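Local coordinates for SusD superfamily protein (Parabacteroides distasonis, PDB 3OTN) that probably binds nutrients, most likely carbohydrates, at the bacterial outer membrane, at residues A[370-375]-A[405-410]; A[197-202]-A[364-369]; A[412-417]-A[428-433]. All blocks are in the same frame, centred on the assembly; numbering follows the deposited sequence.

Interaction 1 of 3, residues A[370-375]-A[405-410]; sequences AQVNAD and AFLEEV
Val-372 and Leu-407 meet where helices 360-375 and 403-418 run nearly antiparallel, their local axes 10.0 Å apart at an angle of 159°. This is helix-helix packing within the SusD-family region, whose sequence families belong to the TPR clan. The alpha carbons of the two residues are the nearest pair across the contact, and the more buried side begins at Val-372. Its CG1 methyl packs against CD1 of Leu-407 at 3.8 Å and also lies near CB of Leu-407. This methyl is turned between the backbone N and the carbonyl carbon (chi1 74°), which leaves CG2, anti to the N, for the buried ring of Phe-406. That second approach is looser, with CG2 of Val-372 4.3 Å from CD2 of Phe-406, obliquely to the ring.

On the more open side, Asn-373 and Leu-407 are both partly exposed, yet their atoms still touch, the side chains crossing at about a right angle. The amide spans the fork of the leucine: ND2 of Asn-373 is 3.7 Å from CD1 of Leu-407, and OD1 of Asn-373 is 3.8 Å from CD2. ND2 is also hydrogen-bonded to the backbone O of Glu-369, one turn earlier, which helps fix the amide's position. An alanine here would remove the amide, which would probably leave both leucine methyls without the group they rest on and the Glu-369 carbonyl without its side-chain donor.

Helix 380-392, between the two in sequence, receives Phe-406 on Ser-382 and Val-386, while helix 210-225 meets Ala-370 and Asn-373 through Ala-217 and Tyr-213.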
loop_
_atom_site.group_PDB
_atom_site.type_symbol
_atom_site.label_atom_id
_atom_site.label_comp_id
_atom_site.label_asym_id
_atom_site.label_seq_id
_atom_site.Cartn_x
_atom_site.Cartn_y
_atom_site.Cartn_z
ATOM N N ALA A 370 4.587 -1.731 -17.349
ATOM C CA ALA A 370 5.368 -2.894 -17.770
ATOM C C ALA A 370 5.405 -3.053 -19.294
ATOM O O ALA A 370 6.462 -3.370 -19.876
ATOM C CB ALA A 370 4.804 -4.182 -17.121
ATOM N N GLN A 371 4.239 -2.872 -19.927
ATOM C CA GLN A 371 4.085 -3.072 -21.369
ATOM C C GLN A 371 4.942 -2.077 -22.141
ATOM O O GLN A 371 5.690 -2.478 -23.052
ATOM C CB GLN A 371 2.603 -2.976 -21.804
ATOM C CG GLN A 371 2.356 -3.309 -23.256
ATOM C CD GLN A 371 2.472 -2.086 -24.173
ATOM O OE1 GLN A 371 1.886 -1.048 -23.892
ATOM N NE2 GLN A 371 3.214 -2.216 -25.266
ATOM N N VAL A 372 4.852 -0.795 -21.783
ATOM C CA VAL A 372 5.645 0.205 -22.481
ATOM C C VAL A 372 7.159 0.008 -22.259
ATOM O O VAL A 372 7.953 0.249 -23.163
ATOM C CB VAL A 372 5.224 1.668 -22.183
ATOM C CG1 VAL A 372 5.648 2.108 -20.790
ATOM C CG2 VAL A 372 5.826 2.577 -23.244
ATOM N N ASN A 373 7.540 -0.435 -21.073
ATOM C CA ASN A 373 8.936 -0.712 -20.763
ATOM C C ASN A 373 9.450 -1.951 -21.503
ATOM O O ASN A 373 10.550 -1.938 -22.023
ATOM C CB ASN A 373 9.132 -0.867 -19.231
ATOM C CG ASN A 373 9.416 0.462 -18.522
ATOM O OD1 ASN A 373 10.450 1.073 -18.749
ATOM N ND2 ASN A 373 8.525 0.876 -17.630
ATOM N N ALA A 374 8.661 -3.022 -21.552
ATOM C CA ALA A 374 9.056 -4.219 -22.321
ATOM C C ALA A 374 9.126 -3.907 -23.809
ATOM O O ALA A 374 10.168 -4.106 -24.441
ATOM C CB ALA A 374 8.103 -5.376 -22.067
ATOM N N ASP A 375 8.019 -3.418 -24.366
ATOM C CA ASP A 375 7.883 -3.248 -25.813
ATOM C C ASP A 375 8.478 -1.950 -26.377
ATOM O O ASP A 375 8.587 -1.809 -27.591
ATOM C CB ASP A 375 6.404 -3.344 -26.233
ATOM C CG ASP A 375 5.775 -4.696 -25.904
ATOM O OD1 ASP A 375 6.514 -5.697 -25.812
ATOM O OD2 ASP A 375 4.535 -4.760 -25.727
ATOM N N ALA A 405 7.274 9.929 -23.112
ATOM C CA ALA A 405 6.141 10.768 -22.709
ATOM C C ALA A 405 4.975 9.898 -22.215
ATOM O O ALA A 405 4.295 10.283 -21.260
ATOM C CB ALA A 405 5.654 11.677 -23.836
ATOM N N PHE A 406 4.732 8.759 -22.880
ATOM C CA PHE A 406 3.684 7.830 -22.425
ATOM C C PHE A 406 3.988 7.219 -21.060
ATOM O O PHE A 406 3.103 7.138 -20.216
ATOM C CB PHE A 406 3.381 6.729 -23.440
ATOM C CG PHE A 406 2.162 5.935 -23.097
ATOM C CD1 PHE A 406 0.912 6.351 -23.522
ATOM C CD2 PHE A 406 2.261 4.765 -22.347
ATOM C CE1 PHE A 406 -0.211 5.625 -23.204
ATOM C CE2 PHE A 406 1.138 4.057 -22.004
ATOM C CZ PHE A 406 -0.092 4.486 -22.427
ATOM N N LEU A 407 5.222 6.781 -20.833
ATOM C CA LEU A 407 5.601 6.286 -19.516
ATOM C C LEU A 407 5.394 7.343 -18.422
ATOM O O LEU A 407 4.901 7.034 -17.328
ATOM C CB LEU A 407 7.037 5.788 -19.533
ATOM C CG LEU A 407 7.625 5.175 -18.266
ATOM C CD1 LEU A 407 6.715 4.103 -17.686
ATOM C CD2 LEU A 407 9.008 4.623 -18.569
ATOM N N GLU A 408 5.737 8.598 -18.715
ATOM C CA GLU A 408 5.573 9.642 -17.718
ATOM C C GLU A 408 4.089 9.956 -17.449
ATOM O O GLU A 408 3.726 10.328 -16.317
ATOM C CB GLU A 408 6.389 10.885 -18.099
ATOM C CG GLU A 408 7.883 10.594 -18.038
ATOM C CD GLU A 408 8.781 11.804 -18.192
ATOM O OE1 GLU A 408 8.275 12.938 -18.241
ATOM O OE2 GLU A 408 10.015 11.595 -18.234
ATOM N N GLU A 409 3.240 9.816 -18.463
ATOM C CA GLU A 409 1.779 9.969 -18.273
ATOM C C GLU A 409 1.204 8.850 -17.408
ATOM O O GLU A 409 0.329 9.122 -16.587
ATOM C CB GLU A 409 1.045 10.026 -19.610
ATOM C CG GLU A 409 -0.486 10.065 -19.511
ATOM C CD GLU A 409 -1.014 11.288 -18.772
ATOM O OE1 GLU A 409 -0.323 12.328 -18.691
ATOM O OE2 GLU A 409 -2.156 11.210 -18.303
ATOM N N VAL A 410 1.692 7.613 -17.580
ATOM C CA VAL A 410 1.295 6.472 -16.696
ATOM C C VAL A 410 1.708 6.776 -15.253
ATOM O O VAL A 410 0.910 6.677 -14.328
ATOM C CB VAL A 410 1.934 5.150 -17.168
ATOM C CG1 VAL A 410 1.721 4.029 -16.152
ATOM C CG2 VAL A 410 1.407 4.763 -18.569
#

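Interaction 2 of 3, residues A[197-202]-A[364-369]; sequences VYLTYA and LLMYAE
Leu-199 of helix 187-202 extends its two methyls to Met-366 and Glu-369, which stand about one turn apart on helix 360-375. The purely apolar part is one contact: CD2 of Leu-199 lies 3.9 Å from CG of Met-366, a selenomethionine in this crystal, and the two side chains meet at a slant. Met-366 touches with the beginning of its chain. Farther out the chain bends about the CG-SE bond (chi3 -66°), and neither SE nor CE comes as near to the leucine.

The second kind of contact is between the leucine and the stem and carboxylate of a charged side chain. CG of Glu-369 is anti to its backbone N (chi1 -177°), and the chain continues extended, crossing Leu-199 at about a right angle. Its aliphatic stem reaches one branch, with CG of Glu-369 4.2 Å from CD1 of Leu-199. The carboxylate borders the other branch, OE1 of Glu-369 being 4.1 Å from CD2 of Leu-199. That methyl therefore touches both Met-366 and the carboxylate.

Polar bonding leads out of the pair of segments. OE2 of the buried Glu-369 forms a salt bridge with Arg-430 NH1 and accepts a hydrogen bond from Trp-411 NE1, two partners that hold the carboxylate beside the leucine and would probably favour its charged form.

The contact thus joins two helices far apart in sequence. Helix 210-225 flanks it, with Ser-216 against Leu-199, and helix 403-418 packs against Met-366 and Glu-369 through Arg-414.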
loop_
_atom_site.group_PDB
_atom_site.type_symbol
_atom_site.label_atom_id
_atom_site.label_comp_id
_atom_site.label_asym_id
_atom_site.label_seq_id
_atom_site.Cartn_x
_atom_site.Cartn_y
_atom_site.Cartn_z
ATOM N N VAL A 197 5.757 -7.552 -8.084
ATOM C CA VAL A 197 7.060 -8.148 -7.806
ATOM C C VAL A 197 7.997 -8.071 -9.014
ATOM O O VAL A 197 9.097 -7.571 -8.912
ATOM C CB VAL A 197 6.923 -9.603 -7.282
ATOM C CG1 VAL A 197 8.256 -10.341 -7.315
ATOM C CG2 VAL A 197 6.315 -9.571 -5.848
ATOM N N TYR A 198 7.538 -8.539 -10.159
ATOM C CA TYR A 198 8.347 -8.510 -11.361
ATOM C C TYR A 198 8.632 -7.104 -11.907
ATOM O O TYR A 198 9.743 -6.838 -12.359
ATOM C CB TYR A 198 7.663 -9.352 -12.429
ATOM C CG TYR A 198 7.837 -10.845 -12.296
ATOM C CD1 TYR A 198 9.081 -11.417 -11.947
ATOM C CD2 TYR A 198 6.823 -11.703 -12.679
ATOM C CE1 TYR A 198 9.266 -12.790 -11.925
ATOM C CE2 TYR A 198 7.006 -13.092 -12.650
ATOM C CZ TYR A 198 8.211 -13.633 -12.278
ATOM O OH TYR A 198 8.386 -15.021 -12.297
ATOM N N LEU A 199 7.640 -6.202 -11.838
ATOM C CA LEU A 199 7.845 -4.809 -12.212
ATOM C C LEU A 199 8.937 -4.168 -11.347
ATOM O O LEU A 199 9.814 -3.469 -11.870
ATOM C CB LEU A 199 6.542 -4.007 -12.087
ATOM C CG LEU A 199 6.580 -2.506 -12.384
ATOM C CD1 LEU A 199 7.090 -2.230 -13.791
ATOM C CD2 LEU A 199 5.147 -1.879 -12.087
ATOM N N THR A 200 8.897 -4.428 -10.042
ATOM C CA THR A 200 9.883 -3.902 -9.081
ATOM C C THR A 200 11.255 -4.518 -9.298
ATOM O O THR A 200 12.265 -3.810 -9.278
ATOM C CB THR A 200 9.409 -4.113 -7.613
ATOM O OG1 THR A 200 8.093 -3.561 -7.457
ATOM C CG2 THR A 200 10.338 -3.421 -6.590
ATOM N N TYR A 201 11.289 -5.833 -9.522
ATOM C CA TYR A 201 12.536 -6.558 -9.827
ATOM C C TYR A 201 13.258 -5.978 -11.024
ATOM O O TYR A 201 14.485 -5.914 -11.038
ATOM C CB TYR A 201 12.220 -8.030 -10.070
ATOM C CG TYR A 201 13.361 -9.011 -9.943
ATOM C CD1 TYR A 201 14.351 -9.082 -10.906
ATOM C CD2 TYR A 201 13.415 -9.916 -8.892
ATOM C CE1 TYR A 201 15.375 -10.000 -10.823
ATOM C CE2 TYR A 201 14.435 -10.868 -8.813
ATOM C CZ TYR A 201 15.414 -10.899 -9.779
ATOM O OH TYR A 201 16.429 -11.813 -9.742
ATOM N N ALA A 202 12.499 -5.526 -12.020
ATOM C CA ALA A 202 13.063 -4.868 -13.196
ATOM C C ALA A 202 13.585 -3.461 -12.890
ATOM O O ALA A 202 14.490 -2.979 -13.569
ATOM C CB ALA A 202 12.048 -4.805 -14.337
ATOM N N LEU A 364 -4.135 -2.084 -13.702
ATOM C CA LEU A 364 -4.171 -1.505 -15.052
ATOM C C LEU A 364 -2.940 -0.604 -15.346
ATOM O O LEU A 364 -2.290 -0.721 -16.402
ATOM C CB LEU A 364 -5.447 -0.688 -15.248
ATOM C CG LEU A 364 -6.808 -1.401 -15.188
ATOM C CD1 LEU A 364 -7.935 -0.489 -15.664
ATOM C CD2 LEU A 364 -6.760 -2.677 -16.010
ATOM N N LEU A 365 -2.606 0.270 -14.408
ATOM C CA LEU A 365 -1.453 1.147 -14.606
ATOM C C LEU A 365 -0.141 0.344 -14.541
ATOM O O LEU A 365 0.796 0.675 -15.238
ATOM C CB LEU A 365 -1.468 2.278 -13.588
ATOM C CG LEU A 365 -2.612 3.280 -13.799
ATOM C CD1 LEU A 365 -2.749 4.166 -12.557
ATOM C CD2 LEU A 365 -2.323 4.133 -15.037
HETATM N N MSE A 366 -0.070 -0.713 -13.722
HETATM C CA MSE A 366 1.087 -1.632 -13.750
HETATM C C MSE A 366 1.217 -2.336 -15.087
HETATM O O MSE A 366 2.333 -2.496 -15.563
HETATM C CB MSE A 366 1.034 -2.654 -12.608
HETATM C CG MSE A 366 1.294 -2.045 -11.248
HETATM SE SE MSE A 366 1.695 -3.440 -9.946
HETATM C CE MSE A 366 0.004 -4.338 -9.892
ATOM N N TYR A 367 0.091 -2.727 -15.703
ATOM C CA TYR A 367 0.145 -3.265 -17.070
ATOM C C TYR A 367 0.720 -2.245 -18.056
ATOM O O TYR A 367 1.661 -2.585 -18.796
ATOM C CB TYR A 367 -1.203 -3.782 -17.615
ATOM C CG TYR A 367 -1.053 -4.274 -19.063
ATOM C CD1 TYR A 367 -0.547 -5.538 -19.348
ATOM C CD2 TYR A 367 -1.366 -3.443 -20.138
ATOM C CE1 TYR A 367 -0.358 -5.959 -20.681
ATOM C CE2 TYR A 367 -1.205 -3.860 -21.454
ATOM C CZ TYR A 367 -0.693 -5.126 -21.710
ATOM O OH TYR A 367 -0.526 -5.525 -23.003
ATOM N N ALA A 368 0.150 -1.032 -18.101
ATOM C CA ALA A 368 0.639 0.032 -19.011
ATOM C C ALA A 368 2.138 0.286 -18.819
ATOM O O ALA A 368 2.872 0.428 -19.801
ATOM C CB ALA A 368 -0.135 1.347 -18.838
ATOM N N GLU A 369 2.579 0.348 -17.565
ATOM C CA GLU A 369 3.990 0.615 -17.268
ATOM C C GLU A 369 4.900 -0.505 -17.735
ATOM O O GLU A 369 5.868 -0.265 -18.440
ATOM C CB GLU A 369 4.207 0.941 -15.779
ATOM C CG GLU A 369 5.675 1.298 -15.479
ATOM C CD GLU A 369 5.922 1.889 -14.082
ATOM O OE1 GLU A 369 4.973 2.044 -13.318
ATOM O OE2 GLU A 369 7.087 2.236 -13.782
#

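Interaction 3 of 3, residues A[412-417]-A[428-433]; sequences DQRYFD and MLRTRK
Tyr-415 and Met-428 carry much of the buried surface in this helix-loop-helix, which joins the consecutive helices 403-418 and 424-431 of the SusD family region. The phenol of Tyr-415 crosses the selenomethionine chain of Met-428 at about a right angle. Its OH lies 3.5 Å from both CG and CE of Met-428, and the terminal CE also approaches the ring obliquely, 3.8 Å from CE2 of Tyr-415. CG of Met-428 is anti to the carbonyl carbon (chi1 -66°) and the chain runs extended from there, so that its length passes the hydroxyl.

Arg-430 makes the second part of the contact, with Arg-414. Its NH2 stands over one face of the Arg-414 guanidinium, 3.7 Å from NE of Arg-414, while that NE lies at the edge of the Arg-430 group; the two planes are 75° apart. Asp-427 bridges the two cations, OD2 to Arg-414 NE and OD1 to Arg-430 NH2; Asp-362 at Arg-414 NH1 and Glu-369 at Arg-430 NH1 add negative charge that probably offsets the approach.

Thr-431 opens an ST turn at the end of the helix, its OG1 accepting from Lys-433 N across Arg-432, which has positive phi. The Tyr-415 hydroxyl is hydrogen-bonded to Arg-435 and to a water at the ring edge, in its plane, which lies 2.6 Å from Tyr-415 OH and donates to Lys-433 O at 2.7 Å.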
loop_
_atom_site.group_PDB
_atom_site.type_symbol
_atom_site.label_atom_id
_atom_site.label_comp_id
_atom_site.label_asym_id
_atom_site.label_seq_id
_atom_site.Cartn_x
_atom_site.Cartn_y
_atom_site.Cartn_z
ATOM N N ASP A 412 2.172 9.760 -14.069
ATOM C CA ASP A 412 1.301 10.845 -13.626
ATOM C C ASP A 412 -0.011 10.295 -13.050
ATOM O O ASP A 412 -0.441 10.679 -11.930
ATOM C CB ASP A 412 0.979 11.829 -14.755
ATOM C CG ASP A 412 2.058 12.912 -14.961
ATOM O OD1 ASP A 412 3.153 12.894 -14.336
ATOM O OD2 ASP A 412 1.794 13.806 -15.786
ATOM N N GLN A 413 -0.654 9.400 -13.796
ATOM C CA GLN A 413 -1.905 8.841 -13.325
ATOM C C GLN A 413 -1.737 7.988 -12.067
ATOM O O GLN A 413 -2.655 7.923 -11.262
ATOM C CB GLN A 413 -2.673 8.106 -14.433
ATOM C CG GLN A 413 -3.042 8.998 -15.614
ATOM C CD GLN A 413 -3.712 10.291 -15.188
ATOM O OE1 GLN A 413 -4.515 10.292 -14.262
ATOM N NE2 GLN A 413 -3.382 11.391 -15.850
ATOM N N ARG A 414 -0.567 7.380 -11.873
ATOM C CA ARG A 414 -0.279 6.698 -10.637
ATOM C C ARG A 414 -0.260 7.699 -9.472
ATOM O O ARG A 414 -0.839 7.427 -8.418
ATOM C CB ARG A 414 1.029 5.925 -10.710
ATOM C CG ARG A 414 0.938 4.687 -11.629
ATOM C CD ARG A 414 2.219 3.841 -11.540
ATOM N NE ARG A 414 2.279 3.236 -10.221
ATOM C CZ ARG A 414 1.580 2.185 -9.836
ATOM N NH1 ARG A 414 0.811 1.518 -10.686
ATOM N NH2 ARG A 414 1.681 1.765 -8.589
ATOM N N TYR A 415 0.434 8.827 -9.648
ATOM C CA TYR A 415 0.480 9.842 -8.609
ATOM C C TYR A 415 -0.938 10.385 -8.344
ATOM O O TYR A 415 -1.394 10.443 -7.201
ATOM C CB TYR A 415 1.381 11.018 -8.989
ATOM C CG TYR A 415 2.866 10.822 -8.682
ATOM C CD1 TYR A 415 3.638 9.892 -9.380
ATOM C CD2 TYR A 415 3.505 11.613 -7.734
ATOM C CE1 TYR A 415 5.011 9.748 -9.139
ATOM C CE2 TYR A 415 4.858 11.475 -7.484
ATOM C CZ TYR A 415 5.608 10.566 -8.185
ATOM O OH TYR A 415 6.936 10.446 -7.893
ATOM N N PHE A 416 -1.623 10.762 -9.412
ATOM C CA PHE A 416 -2.894 11.446 -9.281
ATOM C C PHE A 416 -4.036 10.554 -8.824
ATOM O O PHE A 416 -4.872 11.015 -8.031
ATOM C CB PHE A 416 -3.273 12.180 -10.549
ATOM C CG PHE A 416 -2.281 13.291 -10.951
ATOM C CD1 PHE A 416 -1.808 14.222 -10.014
ATOM C CD2 PHE A 416 -1.879 13.417 -12.257
ATOM C CE1 PHE A 416 -0.915 15.241 -10.407
ATOM C CE2 PHE A 416 -0.992 14.434 -12.657
ATOM C CZ PHE A 416 -0.522 15.341 -11.722
ATOM N N ASP A 417 -4.104 9.332 -9.341
ATOM C CA ASP A 417 -5.212 8.421 -9.050
ATOM C C ASP A 417 -4.996 7.592 -7.794
ATOM O O ASP A 417 -5.958 7.312 -7.058
ATOM C CB ASP A 417 -5.496 7.478 -10.231
ATOM C CG ASP A 417 -6.972 7.353 -10.532
ATOM O OD1 ASP A 417 -7.553 8.420 -10.810
ATOM O OD2 ASP A 417 -7.545 6.228 -10.466
HETATM N N MSE A 428 8.577 5.613 -6.302
HETATM C CA MSE A 428 9.770 6.442 -6.234
HETATM C C MSE A 428 11.047 5.597 -6.057
HETATM O O MSE A 428 12.062 5.876 -6.687
HETATM C CB MSE A 428 9.643 7.504 -5.130
HETATM C CG MSE A 428 8.571 8.555 -5.389
HETATM SE SE MSE A 428 8.378 9.721 -3.835
HETATM C CE MSE A 428 7.136 11.083 -4.498
ATOM N N LEU A 429 10.985 4.562 -5.229
ATOM C CA LEU A 429 12.156 3.713 -4.980
ATOM C C LEU A 429 12.523 2.858 -6.212
ATOM O O LEU A 429 13.706 2.709 -6.530
ATOM C CB LEU A 429 11.911 2.808 -3.771
ATOM C CG LEU A 429 11.766 3.503 -2.396
ATOM C CD1 LEU A 429 11.626 2.446 -1.300
ATOM C CD2 LEU A 429 12.962 4.480 -2.076
ATOM N N ARG A 430 11.531 2.304 -6.903
ATOM C CA ARG A 430 11.817 1.429 -8.039
ATOM C C ARG A 430 12.199 2.174 -9.319
ATOM O O ARG A 430 12.918 1.610 -10.141
ATOM C CB ARG A 430 10.696 0.388 -8.275
ATOM C CG ARG A 430 9.420 0.932 -8.794
ATOM C CD ARG A 430 8.366 -0.173 -8.914
ATOM N NE ARG A 430 7.094 0.455 -9.210
ATOM C CZ ARG A 430 6.782 0.997 -10.392
ATOM N NH1 ARG A 430 7.624 0.934 -11.441
ATOM N NH2 ARG A 430 5.621 1.598 -10.533
ATOM N N THR A 431 11.769 3.430 -9.463
ATOM C CA THR A 431 12.170 4.256 -10.595
ATOM C C THR A 431 13.372 5.148 -10.249
ATOM O O THR A 431 14.067 5.590 -11.146
ATOM C CB THR A 431 11.017 5.166 -11.076
ATOM O OG1 THR A 431 10.628 6.093 -10.044
ATOM C CG2 THR A 431 9.818 4.346 -11.473
ATOM N N ARG A 432 13.602 5.414 -8.956
ATOM C CA ARG A 432 14.545 6.458 -8.470
ATOM C C ARG A 432 14.273 7.809 -9.148
ATOM O O ARG A 432 15.197 8.541 -9.489
ATOM C CB ARG A 432 16.014 6.020 -8.582
ATOM C CG ARG A 432 16.315 4.940 -7.532
ATOM C CD ARG A 432 17.732 4.528 -7.462
ATOM N NE ARG A 432 17.861 3.356 -6.588
ATOM C CZ ARG A 432 18.990 2.668 -6.436
ATOM N NH1 ARG A 432 20.081 3.035 -7.085
ATOM N NH2 ARG A 432 19.036 1.601 -5.648
ATOM N N LYS A 433 12.982 8.102 -9.310
ATOM C CA LYS A 433 12.496 9.366 -9.844
ATOM C C LYS A 433 11.417 9.910 -8.920
ATOM O O LYS A 433 10.596 9.161 -8.401
ATOM C CB LYS A 433 11.924 9.210 -11.263
ATOM C CG LYS A 433 12.915 8.697 -12.313
ATOM C CD LYS A 433 13.803 9.779 -12.862
ATOM C CE LYS A 433 14.689 9.235 -13.983
ATOM N NZ LYS A 433 15.648 10.302 -14.349
HETATM O O HOH W 1 8.100 8.430 -9.085
#

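The three contacts form a compact group on one side of the chain's centre, their own centres 10 to 12 Å apart. They follow in series: interaction 2 closes before interaction 1 opens, and interaction 3 comes last. Helix 360-375 serves interactions 1 and 2, and helix 403-418 serves 1 and 3. Side chains of interaction 2 touch both others: CG of Glu-369 lies 3.7 Å from CD1 of Leu-407 in interaction 1, and CG of Met-366 packs 3.6 Å from NH1 of Arg-414 in interaction 3. Interaction 2, through Leu-199, brings in helix 187-202 from the earlier part of the sequence, so that helices distant in sequence pack in one part of the fold.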